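Local coordinates for protein acyl-CoA thioesterase (Alicyclobacillus acidocaldarius subsp. acidocaldarius, PDB 3RQB) that probably hydrolyses acyl-CoA thioesters, being a hotdog-fold protein of the acyl-CoA thioesterase family whose own substrate has not been established, at residues T47-A52 and D181-A186; P56-Q61 and A110-R115; D165-Q170 and L231-A236; T210-F215 and T260-V265. All blocks are in the same frame, centred on the assembly; numbering follows the deposited sequence.

In the fold
The four contacts run through two hotdog units of one chain and the junction between them. Contact 1 pairs a helix from each unit and touches two of the others: Ala52 CB lies 3.7 Å from Phe112 CE1 of contact 2, and Leu49 CD2 lies 4.1 Å from Phe215 CZ of contact 4. A probable hydrogen bond of 3.2 Å, from Arg115 NH1 to Phe215 O, ties contact 2 to contact 4 between the N-terminal and C-terminal hotdog units. Contact 3 stands apart, its nearest atoms about 6 Å from contact 4 and about 17 Å from contact 2, the centres of contacts 2 and 3 being about 30 Å apart. Contacts 2, 3 and 4 also reach the second subunit.

Contact 1: residues T47-A52 and D181-A186; sequences TMLKAA and DHAALA
Helix 41-53 of the N-terminal hotdog unit and helix 182-188 of the C-terminal unit meet here side by side, running nearly antiparallel at 158° with their local axes 9.0 Å apart. Leu49 supplies the apolar centre: its CG stands anti to the backbone N, and its CD2 methyl reaches Ala183 CA at 3.7 Å. Because Ala183 has only a methyl, the leucine can settle against the backbone of the second helix; His182 CB flanks the same methyl. Lys50 closes the other side. Its chain bends at chi2 and chi3, laying CD 3.6 Å from Ala183 CB and carrying the ammonium onward to meet Asp181 tip to tip, in a long salt bridge of 3.9 Å from Lys50 NZ to Asp181 OD2. The carboxylate has a second task. Asp181 is the N-cap of its helix, and OD1 accepts from Ala184 N at 3.1 Å with an N-H...O angle of 159°, while Arg178 forms a salt bridge to OD1. The His182 ring turns away from Leu49 and meets Phe215 edge-to-face. A helix from each of two successive hotdog units, packed side by side and nearly antiparallel, is typical of the double-hotdog architecture.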
loop_
_atom_site.group_PDB
_atom_site.type_symbol
_atom_site.label_atom_id
_atom_site.label_comp_id
_atom_site.label_asym_id
_atom_site.label_seq_id
_atom_site.Cartn_x
_atom_site.Cartn_y
_atom_site.Cartn_z
ATOM N N THR B 47 -12.940 7.621 -8.187
ATOM C CA THR B 47 -12.879 9.028 -8.561
ATOM C C THR B 47 -11.448 9.594 -8.634
ATOM O O THR B 47 -11.098 10.240 -9.609
ATOM C CB THR B 47 -13.712 9.879 -7.605
ATOM O OG1 THR B 47 -15.094 9.556 -7.782
ATOM C CG2 THR B 47 -13.497 11.345 -7.900
HETATM N N MSE B 48 -10.627 9.360 -7.615
HETATM C CA MSE B 48 -9.241 9.830 -7.632
HETATM C C MSE B 48 -8.483 9.321 -8.852
HETATM O O MSE B 48 -7.594 10.004 -9.362
HETATM C CB MSE B 48 -8.491 9.416 -6.359
HETATM C CG MSE B 48 -8.896 10.194 -5.115
HETATM SE SE MSE B 48 -8.749 12.127 -5.361
HETATM C CE MSE B 48 -7.199 12.453 -4.223
ATOM N N LEU B 49 -8.830 8.118 -9.311
ATOM C CA LEU B 49 -8.131 7.466 -10.427
ATOM C C LEU B 49 -8.531 7.981 -11.822
ATOM O O LEU B 49 -7.674 8.170 -12.708
ATOM C CB LEU B 49 -8.335 5.953 -10.349
ATOM C CG LEU B 49 -7.658 5.096 -11.421
ATOM C CD1 LEU B 49 -6.140 5.207 -11.336
ATOM C CD2 LEU B 49 -8.099 3.646 -11.283
ATOM N N LYS B 50 -9.832 8.201 -12.014
ATOM C CA LYS B 50 -10.334 8.720 -13.275
ATOM C C LYS B 50 -9.614 10.004 -13.609
ATOM O O LYS B 50 -9.244 10.224 -14.756
ATOM C CB LYS B 50 -11.834 8.984 -13.208
ATOM C CG LYS B 50 -12.660 7.737 -12.990
ATOM C CD LYS B 50 -12.274 6.642 -13.975
ATOM C CE LYS B 50 -12.731 6.961 -15.391
ATOM N NZ LYS B 50 -12.345 5.872 -16.340
ATOM N N ALA B 51 -9.394 10.834 -12.592
ATOM C CA ALA B 51 -8.761 12.134 -12.785
ATOM C C ALA B 51 -7.491 11.992 -13.604
ATOM O O ALA B 51 -7.338 12.656 -14.623
ATOM C CB ALA B 51 -8.443 12.772 -11.446
ATOM N N ALA B 52 -6.597 11.110 -13.158
ATOM C CA ALA B 52 -5.332 10.867 -13.842
ATOM C C ALA B 52 -5.584 10.164 -15.161
ATOM O O ALA B 52 -4.934 10.467 -16.164
ATOM C CB ALA B 52 -4.398 10.034 -12.977
ATOM N N ASP B 181 -13.647 -2.206 -15.463
ATOM C CA ASP B 181 -12.477 -1.413 -15.826
ATOM C C ASP B 181 -11.673 -1.119 -14.565
ATOM O O ASP B 181 -11.996 -1.614 -13.496
ATOM C CB ASP B 181 -12.877 -0.124 -16.553
ATOM C CG ASP B 181 -13.427 0.939 -15.619
ATOM O OD1 ASP B 181 -13.858 0.602 -14.498
ATOM O OD2 ASP B 181 -13.431 2.123 -16.017
ATOM N N HIS B 182 -10.631 -0.313 -14.674
ATOM C CA HIS B 182 -9.726 -0.137 -13.543
ATOM C C HIS B 182 -10.356 0.540 -12.331
ATOM O O HIS B 182 -10.238 0.054 -11.206
ATOM C CB HIS B 182 -8.452 0.579 -13.985
ATOM C CG HIS B 182 -7.637 -0.214 -14.960
ATOM N ND1 HIS B 182 -6.650 -1.096 -14.566
ATOM C CD2 HIS B 182 -7.679 -0.281 -16.312
ATOM C CE1 HIS B 182 -6.113 -1.660 -15.633
ATOM N NE2 HIS B 182 -6.720 -1.183 -16.706
ATOM N N ALA B 183 -11.035 1.657 -12.549
ATOM C CA ALA B 183 -11.603 2.379 -11.414
ATOM C C ALA B 183 -12.653 1.535 -10.673
ATOM O O ALA B 183 -12.688 1.505 -9.443
ATOM C CB ALA B 183 -12.165 3.735 -11.852
ATOM N N ALA B 184 -13.492 0.835 -11.430
ATOM C CA ALA B 184 -14.552 0.016 -10.853
ATOM C C ALA B 184 -13.919 -1.040 -9.972
ATOM O O ALA B 184 -14.447 -1.421 -8.912
ATOM C CB ALA B 184 -15.355 -0.640 -11.953
ATOM N N LEU B 185 -12.767 -1.502 -10.438
ATOM C CA LEU B 185 -12.016 -2.544 -9.775
ATOM C C LEU B 185 -11.433 -2.042 -8.456
ATOM O O LEU B 185 -11.565 -2.697 -7.430
ATOM C CB LEU B 185 -10.922 -3.035 -10.713
ATOM C CG LEU B 185 -10.031 -4.132 -10.140
ATOM C CD1 LEU B 185 -10.866 -5.194 -9.428
ATOM C CD2 LEU B 185 -9.172 -4.749 -11.234
ATOM N N ALA B 186 -10.802 -0.875 -8.481
ATOM C CA ALA B 186 -10.372 -0.224 -7.251
ATOM C C ALA B 186 -11.533 -0.178 -6.247
ATOM O O ALA B 186 -11.386 -0.538 -5.069
ATOM C CB ALA B 186 -9.880 1.193 -7.553
#

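Contact 2: residues P56-Q61 and A110-R115; sequences PERLGQ and AVFGIR
Gln61 O takes one hydrogen bond, from Gly113 N at 2.8 Å and nearly straight at 167°, and one weaker CA-H...O contact, from Phe112 CA. This is the first rung of the antiparallel pairing between strands 61-69 and 103-113 in the N-terminal hotdog unit. The return bond, Gln61 N to Gly113 O, is 3.1 Å long, so Gln61 and Gly113 form a hydrogen-bonded pair, although both donors approach from above the carbonyl planes. Just before the rung the chain turns through Gly60, whose phi of 62° suits glycine; a beta carbon there would also run into Gly113 C and Ile114 N. Phe112 packs against the backbone of the turn. Its CB lies 3.4 Å from Leu59 O, and Gly60 O approaches the ring edge near its plane. The Arg58 side chain crosses that of Phe112 at about a right angle, its CG 3.9 Å from Phe112 CE2, with guanidinium and ring planes 53° apart. Leu49 and Met53 of helix 41-53 and the Phe94 ring pack around the same phenyl group. An alanine at Phe112 would remove the ring and would probably loosen the packing of the 56-61 loop on strand 103-113 and of that strand on helix 41-53. The arginine head is held chiefly elsewhere, by NH1 on Met53 O, with weak bonds from NE to Gly60 O and from NH2 to Gln61 OE1. Exposed Ile114 brings CG1 to 3.5 Å from Gly60 CA.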
loop_
_atom_site.group_PDB
_atom_site.type_symbol
_atom_site.label_atom_id
_atom_site.label_comp_id
_atom_site.label_asym_id
_atom_site.label_seq_id
_atom_site.Cartn_x
_atom_site.Cartn_y
_atom_site.Cartn_z
ATOM N N PRO B 56 -4.930 14.418 -20.075
ATOM C CA PRO B 56 -4.431 14.423 -21.455
ATOM C C PRO B 56 -3.008 13.889 -21.579
ATOM O O PRO B 56 -2.672 13.227 -22.566
ATOM C CB PRO B 56 -4.461 15.909 -21.830
ATOM C CG PRO B 56 -4.528 16.648 -20.529
ATOM C CD PRO B 56 -5.319 15.764 -19.627
ATOM N N GLU B 57 -2.178 14.177 -20.584
ATOM C CA GLU B 57 -0.785 13.753 -20.634
ATOM C C GLU B 57 -0.689 12.280 -20.329
ATOM O O GLU B 57 0.334 11.648 -20.597
ATOM C CB GLU B 57 0.048 14.508 -19.602
ATOM C CG GLU B 57 -0.119 16.009 -19.632
ATOM C CD GLU B 57 0.721 16.671 -20.698
ATOM O OE1 GLU B 57 1.168 17.812 -20.455
ATOM O OE2 GLU B 57 0.927 16.060 -21.773
ATOM N N ARG B 58 -1.751 11.732 -19.748
ATOM C CA ARG B 58 -1.685 10.359 -19.274
ATOM C C ARG B 58 -1.440 9.357 -20.392
ATOM O O ARG B 58 -2.093 9.364 -21.442
ATOM C CB ARG B 58 -2.910 9.970 -18.460
ATOM C CG ARG B 58 -3.219 8.494 -18.550
ATOM C CD ARG B 58 -4.423 8.286 -19.431
ATOM N NE ARG B 58 -4.636 6.884 -19.749
ATOM C CZ ARG B 58 -5.781 6.406 -20.216
ATOM N NH1 ARG B 58 -6.816 7.216 -20.404
ATOM N NH2 ARG B 58 -5.894 5.117 -20.493
ATOM N N LEU B 59 -0.467 8.500 -20.143
ATOM C CA LEU B 59 -0.076 7.495 -21.095
ATOM C C LEU B 59 -0.078 6.169 -20.373
ATOM O O LEU B 59 -0.054 6.124 -19.141
ATOM C CB LEU B 59 1.308 7.814 -21.654
ATOM C CG LEU B 59 1.413 9.179 -22.342
ATOM C CD1 LEU B 59 2.667 9.255 -23.191
ATOM C CD2 LEU B 59 0.186 9.471 -23.203
ATOM N N GLY B 60 -0.133 5.093 -21.148
ATOM C CA GLY B 60 -0.215 3.760 -20.592
ATOM C C GLY B 60 -1.476 3.557 -19.773
ATOM O O GLY B 60 -2.433 4.337 -19.839
ATOM N N GLN B 61 -1.460 2.492 -18.986
ATOM C CA GLN B 61 -2.584 2.113 -18.148
ATOM C C GLN B 61 -2.159 2.015 -16.675
ATOM O O GLN B 61 -0.970 1.903 -16.358
ATOM C CB GLN B 61 -3.172 0.788 -18.646
ATOM C CG GLN B 61 -3.861 0.879 -20.005
ATOM C CD GLN B 61 -5.117 1.748 -19.967
ATOM O OE1 GLN B 61 -5.204 2.704 -19.192
ATOM N NE2 GLN B 61 -6.098 1.413 -20.798
ATOM N N ALA B 110 -0.507 7.836 -8.009
ATOM C CA ALA B 110 -0.768 6.761 -8.952
ATOM C C ALA B 110 0.401 6.528 -9.895
ATOM O O ALA B 110 1.166 7.449 -10.227
ATOM C CB ALA B 110 -2.047 7.036 -9.746
ATOM N N VAL B 111 0.523 5.283 -10.329
ATOM C CA VAL B 111 1.539 4.929 -11.286
ATOM C C VAL B 111 0.875 4.353 -12.517
ATOM O O VAL B 111 0.133 3.385 -12.428
ATOM C CB VAL B 111 2.494 3.897 -10.699
ATOM C CG1 VAL B 111 3.672 3.692 -11.632
ATOM C CG2 VAL B 111 2.965 4.354 -9.317
ATOM N N PHE B 112 1.146 4.960 -13.667
ATOM C CA PHE B 112 0.692 4.436 -14.951
ATOM C C PHE B 112 1.889 3.936 -15.716
ATOM O O PHE B 112 2.991 4.442 -15.547
ATOM C CB PHE B 112 0.024 5.523 -15.777
ATOM C CG PHE B 112 -1.356 5.844 -15.337
ATOM C CD1 PHE B 112 -1.582 6.476 -14.125
ATOM C CD2 PHE B 112 -2.435 5.525 -16.138
ATOM C CE1 PHE B 112 -2.863 6.787 -13.721
ATOM C CE2 PHE B 112 -3.719 5.832 -15.737
ATOM C CZ PHE B 112 -3.934 6.465 -14.525
ATOM N N GLY B 113 1.676 2.938 -16.562
ATOM C CA GLY B 113 2.755 2.426 -17.378
ATOM C C GLY B 113 2.267 1.553 -18.512
ATOM O O GLY B 113 1.161 1.010 -18.467
ATOM N N ILE B 114 3.098 1.424 -19.538
ATOM C CA ILE B 114 2.805 0.537 -20.647
ATOM C C ILE B 114 3.553 -0.757 -20.439
ATOM O O ILE B 114 4.786 -0.762 -20.321
ATOM C CB ILE B 114 3.247 1.146 -21.978
ATOM C CG1 ILE B 114 2.600 2.526 -22.160
ATOM C CG2 ILE B 114 2.915 0.183 -23.133
ATOM C CD1 ILE B 114 3.568 3.618 -22.597
ATOM N N ARG B 115 2.812 -1.859 -20.389
ATOM C CA ARG B 115 3.440 -3.154 -20.148
ATOM C C ARG B 115 3.313 -4.163 -21.291
ATOM O O ARG B 115 2.352 -4.153 -22.075
ATOM C CB ARG B 115 2.993 -3.761 -18.810
ATOM C CG ARG B 115 1.514 -3.633 -18.524
ATOM C CD ARG B 115 1.218 -3.719 -17.029
ATOM N NE ARG B 115 1.473 -5.040 -16.454
ATOM C CZ ARG B 115 0.777 -5.547 -15.443
ATOM N NH1 ARG B 115 -0.210 -4.841 -14.908
ATOM N NH2 ARG B 115 1.058 -6.755 -14.973
#

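Contact 3: residues D165-Q170 and L231-A236; sequences DATTYQ and LGVARA
Strands 168-174 and 230-240 pair antiparallel in the C-terminal hotdog unit, their local axes 4.9 Å apart. Two hydrogen-bonded pairs, Thr168 with Ala234 and Gln170 with Gly232, flank the non-hydrogen-bonded pair of Tyr169 and Val233. The straightest of the four bonds runs from Thr168 N to Ala234 O, 2.8 Å at 173° and nearly along the C=O axis; Ala234 N returns to a lone pair of Thr168 O at 3.1 Å. The face bearing Thr168, Gln170 and Ala234 is the tightly packed one. Phe192 lies against Gln170 and Ala234, helix 195-200 touches Thr168 through Val198, and the buried Thr168 OG1 is satisfied by Gly157 O and Arg195 NH1. At the entry to the pairing, Asp165 OD1 accepts from Thr167 N in an Asx turn, and Ala166 CB meets Ala236 CB at 3.6 Å. The opposite face is the more exposed one, though Trp251 lies against Val233. There Tyr169 and Val233 lie side by side, Val233 CG1 at the phenol edge, 3.7 Å from Tyr169 CE1. Arg235 extends toward the second subunit, its NH2 in a long, weak ion pair with Glu249 OE2 of that chain and close to that subunit's like-charged Arg235. Alongside, Thr167 OG1 stays 3.7 Å from Arg235 CB.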
loop_
_atom_site.group_PDB
_atom_site.type_symbol
_atom_site.label_atom_id
_atom_site.label_comp_id
_atom_site.label_asym_id
_atom_site.label_seq_id
_atom_site.Cartn_x
_atom_site.Cartn_y
_atom_site.Cartn_z
ATOM N N ASP B 165 -12.219 -16.229 12.883
ATOM C CA ASP B 165 -11.092 -15.502 12.318
ATOM C C ASP B 165 -11.565 -14.285 11.525
ATOM O O ASP B 165 -12.765 -14.020 11.437
ATOM C CB ASP B 165 -10.258 -16.412 11.427
ATOM C CG ASP B 165 -11.093 -17.139 10.401
ATOM O OD1 ASP B 165 -11.068 -16.727 9.223
ATOM O OD2 ASP B 165 -11.788 -18.109 10.777
ATOM N N ALA B 166 -10.614 -13.544 10.962
ATOM C CA ALA B 166 -10.906 -12.299 10.247
ATOM C C ALA B 166 -11.032 -12.431 8.725
ATOM O O ALA B 166 -11.122 -11.431 8.028
ATOM C CB ALA B 166 -9.882 -11.233 10.609
ATOM N N THR B 167 -10.974 -13.652 8.209
ATOM C CA THR B 167 -10.913 -13.866 6.760
ATOM C C THR B 167 -12.284 -13.941 6.080
ATOM O O THR B 167 -13.144 -14.724 6.475
ATOM C CB THR B 167 -10.101 -15.145 6.416
ATOM O OG1 THR B 167 -8.714 -14.953 6.748
ATOM C CG2 THR B 167 -10.237 -15.483 4.941
ATOM N N THR B 168 -12.466 -13.131 5.043
ATOM C CA THR B 168 -13.716 -13.102 4.286
ATOM C C THR B 168 -13.534 -13.577 2.846
ATOM O O THR B 168 -12.542 -13.238 2.192
ATOM C CB THR B 168 -14.312 -11.674 4.235
ATOM O OG1 THR B 168 -14.823 -11.321 5.524
ATOM C CG2 THR B 168 -15.444 -11.584 3.212
ATOM N N TYR B 169 -14.488 -14.375 2.368
ATOM C CA TYR B 169 -14.617 -14.674 0.937
ATOM C C TYR B 169 -15.963 -14.152 0.444
ATOM O O TYR B 169 -16.978 -14.331 1.116
ATOM C CB TYR B 169 -14.576 -16.177 0.655
ATOM C CG TYR B 169 -13.337 -16.920 1.116
ATOM C CD1 TYR B 169 -12.158 -16.252 1.433
ATOM C CD2 TYR B 169 -13.352 -18.310 1.224
ATOM C CE1 TYR B 169 -11.027 -16.959 1.855
ATOM C CE2 TYR B 169 -12.238 -19.021 1.640
ATOM C CZ TYR B 169 -11.076 -18.350 1.958
ATOM O OH TYR B 169 -9.971 -19.076 2.373
ATOM N N GLN B 170 -15.981 -13.510 -0.719
ATOM C CA GLN B 170 -17.251 -13.121 -1.313
ATOM C C GLN B 170 -17.236 -13.055 -2.836
ATOM O O GLN B 170 -16.227 -12.711 -3.460
ATOM C CB GLN B 170 -17.716 -11.781 -0.745
ATOM C CG GLN B 170 -16.881 -10.591 -1.184
ATOM C CD GLN B 170 -17.050 -9.396 -0.252
ATOM O OE1 GLN B 170 -17.325 -9.560 0.943
ATOM N NE2 GLN B 170 -16.883 -8.184 -0.795
ATOM N N LEU B 231 -14.262 -12.879 -7.172
ATOM C CA LEU B 231 -14.069 -13.380 -5.829
ATOM C C LEU B 231 -13.034 -12.562 -5.095
ATOM O O LEU B 231 -11.854 -12.586 -5.440
ATOM C CB LEU B 231 -13.609 -14.827 -5.860
ATOM C CG LEU B 231 -13.582 -15.366 -4.435
ATOM C CD1 LEU B 231 -15.012 -15.561 -3.965
ATOM C CD2 LEU B 231 -12.779 -16.657 -4.330
ATOM N N GLY B 232 -13.473 -11.820 -4.090
ATOM C CA GLY B 232 -12.541 -11.137 -3.213
ATOM C C GLY B 232 -12.175 -11.973 -1.997
ATOM O O GLY B 232 -12.964 -12.791 -1.522
ATOM N N VAL B 233 -10.971 -11.754 -1.486
ATOM C CA VAL B 233 -10.539 -12.350 -0.235
ATOM C C VAL B 233 -9.889 -11.269 0.608
ATOM O O VAL B 233 -8.826 -10.756 0.260
ATOM C CB VAL B 233 -9.483 -13.444 -0.463
ATOM C CG1 VAL B 233 -9.038 -14.039 0.882
ATOM C CG2 VAL B 233 -10.014 -14.518 -1.412
ATOM N N ALA B 234 -10.495 -10.951 1.740
ATOM C CA ALA B 234 -9.920 -9.952 2.615
ATOM C C ALA B 234 -9.558 -10.612 3.923
ATOM O O ALA B 234 -10.356 -11.349 4.504
ATOM C CB ALA B 234 -10.899 -8.816 2.842
ATOM N N ARG B 235 -8.341 -10.355 4.375
ATOM C CA ARG B 235 -7.878 -10.884 5.648
ATOM C C ARG B 235 -7.337 -9.726 6.468
ATOM O O ARG B 235 -7.189 -8.601 5.976
ATOM C CB ARG B 235 -6.831 -11.999 5.466
ATOM C CG ARG B 235 -5.415 -11.529 5.146
ATOM C CD ARG B 235 -4.447 -12.703 4.912
ATOM N NE ARG B 235 -3.106 -12.254 4.513
ATOM C CZ ARG B 235 -2.064 -12.118 5.337
ATOM N NH1 ARG B 235 -2.188 -12.403 6.633
ATOM N NH2 ARG B 235 -0.889 -11.698 4.865
ATOM N N ALA B 236 -7.106 -9.987 7.743
ATOM C CA ALA B 236 -6.563 -8.972 8.620
ATOM C C ALA B 236 -5.252 -9.476 9.169
ATOM O O ALA B 236 -4.954 -10.667 9.113
ATOM C CB ALA B 236 -7.529 -8.676 9.754
#

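Contact 4: residues T210-F215 and T260-V265; sequences TFTVYF and TTTQLV
Six backbone hydrogen bonds bind residues 210-215 to 260-265, in three hydrogen-bonded pairs: Thr210 with Leu264, Thr212 with Thr262, and Tyr214 with Thr260. Five are of ordinary length; Thr210 N to Leu264 O is weak at 3.5 Å. On the face of these pairs Thr210 CG2 touches Leu264 CB at 3.4 Å, and Thr260 CG2 rests 3.5 Å from Tyr214 CB, the tyrosine ring then leading away. On the other face Val213 and Thr261 stand side by side, CG2 to CG2, while the extended chain of Gln263 crosses Phe211 obliquely, Gln263 CD lying 4.1 Å from Phe211 CD1. An alanine at Gln263 would strip that chain from the ring and would probably leave Phe211 less firmly held. Strand 206-215 is the edge of the C-terminal hotdog unit that pairs with strand 61-69 of the N-terminal one, and 257-267 is the next strand in. Farther out, Cys189 touches both Phe211 and Thr261. The face bearing Thr210, Thr212, Tyr214 and Thr262 meets the second subunit: Thr262 OG1 is hydrogen-bonded to Tyr214 OH of that subunit, with the reciprocal bond alongside, and Thr212 packs on its counterpart there while its OG1 bonds to Thr66 OG1 of its own chain.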
loop_
_atom_site.group_PDB
_atom_site.type_symbol
_atom_site.label_atom_id
_atom_site.label_comp_id
_atom_site.label_asym_id
_atom_site.label_seq_id
_atom_site.Cartn_x
_atom_site.Cartn_y
_atom_site.Cartn_z
ATOM N N THR B 210 -5.990 5.207 4.892
ATOM C CA THR B 210 -5.284 4.993 3.639
ATOM C C THR B 210 -5.607 3.646 2.990
ATOM O O THR B 210 -5.873 2.645 3.668
ATOM C CB THR B 210 -3.765 5.127 3.834
ATOM O OG1 THR B 210 -3.101 4.959 2.573
ATOM C CG2 THR B 210 -3.277 4.090 4.811
ATOM N N PHE B 211 -5.580 3.647 1.661
ATOM C CA PHE B 211 -5.997 2.510 0.874
ATOM C C PHE B 211 -5.034 2.389 -0.307
ATOM O O PHE B 211 -4.812 3.365 -1.024
ATOM C CB PHE B 211 -7.434 2.785 0.435
ATOM C CG PHE B 211 -7.994 1.803 -0.559
ATOM C CD1 PHE B 211 -8.485 0.571 -0.149
ATOM C CD2 PHE B 211 -8.086 2.141 -1.903
ATOM C CE1 PHE B 211 -9.025 -0.323 -1.070
ATOM C CE2 PHE B 211 -8.624 1.255 -2.825
ATOM C CZ PHE B 211 -9.097 0.021 -2.407
ATOM N N THR B 212 -4.446 1.206 -0.496
ATOM C CA THR B 212 -3.564 0.974 -1.643
ATOM C C THR B 212 -4.075 -0.184 -2.497
ATOM O O THR B 212 -4.649 -1.141 -1.975
ATOM C CB THR B 212 -2.089 0.699 -1.231
ATOM O OG1 THR B 212 -1.500 1.893 -0.704
ATOM C CG2 THR B 212 -1.272 0.278 -2.426
ATOM N N VAL B 213 -3.899 -0.072 -3.814
ATOM C CA VAL B 213 -4.245 -1.160 -4.733
ATOM C C VAL B 213 -3.255 -1.333 -5.898
ATOM O O VAL B 213 -2.904 -0.382 -6.605
ATOM C CB VAL B 213 -5.662 -0.997 -5.313
ATOM C CG1 VAL B 213 -5.759 0.296 -6.096
ATOM C CG2 VAL B 213 -6.006 -2.179 -6.207
ATOM N N TYR B 214 -2.831 -2.568 -6.109
ATOM C CA TYR B 214 -1.950 -2.881 -7.217
ATOM C C TYR B 214 -2.764 -3.657 -8.242
ATOM O O TYR B 214 -3.446 -4.625 -7.875
ATOM C CB TYR B 214 -0.800 -3.755 -6.718
ATOM C CG TYR B 214 0.097 -3.100 -5.691
ATOM C CD1 TYR B 214 0.039 -1.728 -5.455
ATOM C CD2 TYR B 214 1.018 -3.850 -4.977
ATOM C CE1 TYR B 214 0.875 -1.128 -4.533
ATOM C CE2 TYR B 214 1.855 -3.261 -4.051
ATOM C CZ TYR B 214 1.783 -1.902 -3.831
ATOM O OH TYR B 214 2.626 -1.323 -2.910
ATOM N N PHE B 215 -2.727 -3.258 -9.513
ATOM C CA PHE B 215 -3.421 -4.074 -10.505
ATOM C C PHE B 215 -2.430 -5.041 -11.133
ATOM O O PHE B 215 -1.689 -4.659 -12.030
ATOM C CB PHE B 215 -3.954 -3.198 -11.640
ATOM C CG PHE B 215 -4.798 -2.050 -11.187
ATOM C CD1 PHE B 215 -6.176 -2.173 -11.124
ATOM C CD2 PHE B 215 -4.219 -0.838 -10.850
ATOM C CE1 PHE B 215 -6.968 -1.115 -10.711
ATOM C CE2 PHE B 215 -5.001 0.225 -10.438
ATOM C CZ PHE B 215 -6.380 0.086 -10.368
ATOM N N THR B 260 -4.493 -6.690 -5.855
ATOM C CA THR B 260 -4.223 -6.880 -4.447
ATOM C C THR B 260 -4.381 -5.523 -3.770
ATOM O O THR B 260 -4.076 -4.487 -4.372
ATOM C CB THR B 260 -2.809 -7.461 -4.218
ATOM O OG1 THR B 260 -2.595 -7.687 -2.818
ATOM C CG2 THR B 260 -1.746 -6.511 -4.738
ATOM N N THR B 261 -4.882 -5.522 -2.537
ATOM C CA THR B 261 -5.076 -4.274 -1.811
ATOM C C THR B 261 -4.727 -4.364 -0.360
ATOM O O THR B 261 -4.827 -5.419 0.259
ATOM C CB THR B 261 -6.531 -3.814 -1.819
ATOM O OG1 THR B 261 -7.344 -4.796 -1.170
ATOM C CG2 THR B 261 -7.000 -3.627 -3.222
ATOM N N THR B 262 -4.362 -3.211 0.176
ATOM C CA THR B 262 -4.196 -3.033 1.601
ATOM C C THR B 262 -4.965 -1.807 2.064
ATOM O O THR B 262 -5.240 -0.872 1.296
ATOM C CB THR B 262 -2.723 -2.883 1.986
ATOM O OG1 THR B 262 -2.213 -1.651 1.459
ATOM C CG2 THR B 262 -1.920 -4.039 1.422
ATOM N N GLN B 263 -5.316 -1.831 3.336
ATOM C CA GLN B 263 -6.098 -0.772 3.918
ATOM C C GLN B 263 -5.591 -0.578 5.327
ATOM O O GLN B 263 -5.386 -1.554 6.048
ATOM C CB GLN B 263 -7.558 -1.209 3.959
ATOM C CG GLN B 263 -8.568 -0.091 3.969
ATOM C CD GLN B 263 -9.919 -0.558 3.478
ATOM O OE1 GLN B 263 -10.941 -0.293 4.099
ATOM N NE2 GLN B 263 -9.927 -1.266 2.355
ATOM N N LEU B 264 -5.385 0.673 5.721
ATOM C CA LEU B 264 -5.109 0.983 7.116
ATOM C C LEU B 264 -6.320 1.692 7.694
ATOM O O LEU B 264 -6.780 2.704 7.161
ATOM C CB LEU B 264 -3.869 1.855 7.266
ATOM C CG LEU B 264 -3.505 2.071 8.739
ATOM C CD1 LEU B 264 -3.320 0.724 9.417
ATOM C CD2 LEU B 264 -2.261 2.955 8.934
ATOM N N VAL B 265 -6.845 1.166 8.789
ATOM C CA VAL B 265 -8.110 1.660 9.273
ATOM C C VAL B 265 -8.101 2.007 10.748
ATOM O O VAL B 265 -7.781 1.179 11.605
ATOM C CB VAL B 265 -9.200 0.640 9.026
ATOM C CG1 VAL B 265 -10.554 1.271 9.267
ATOM C CG2 VAL B 265 -9.092 0.110 7.615
#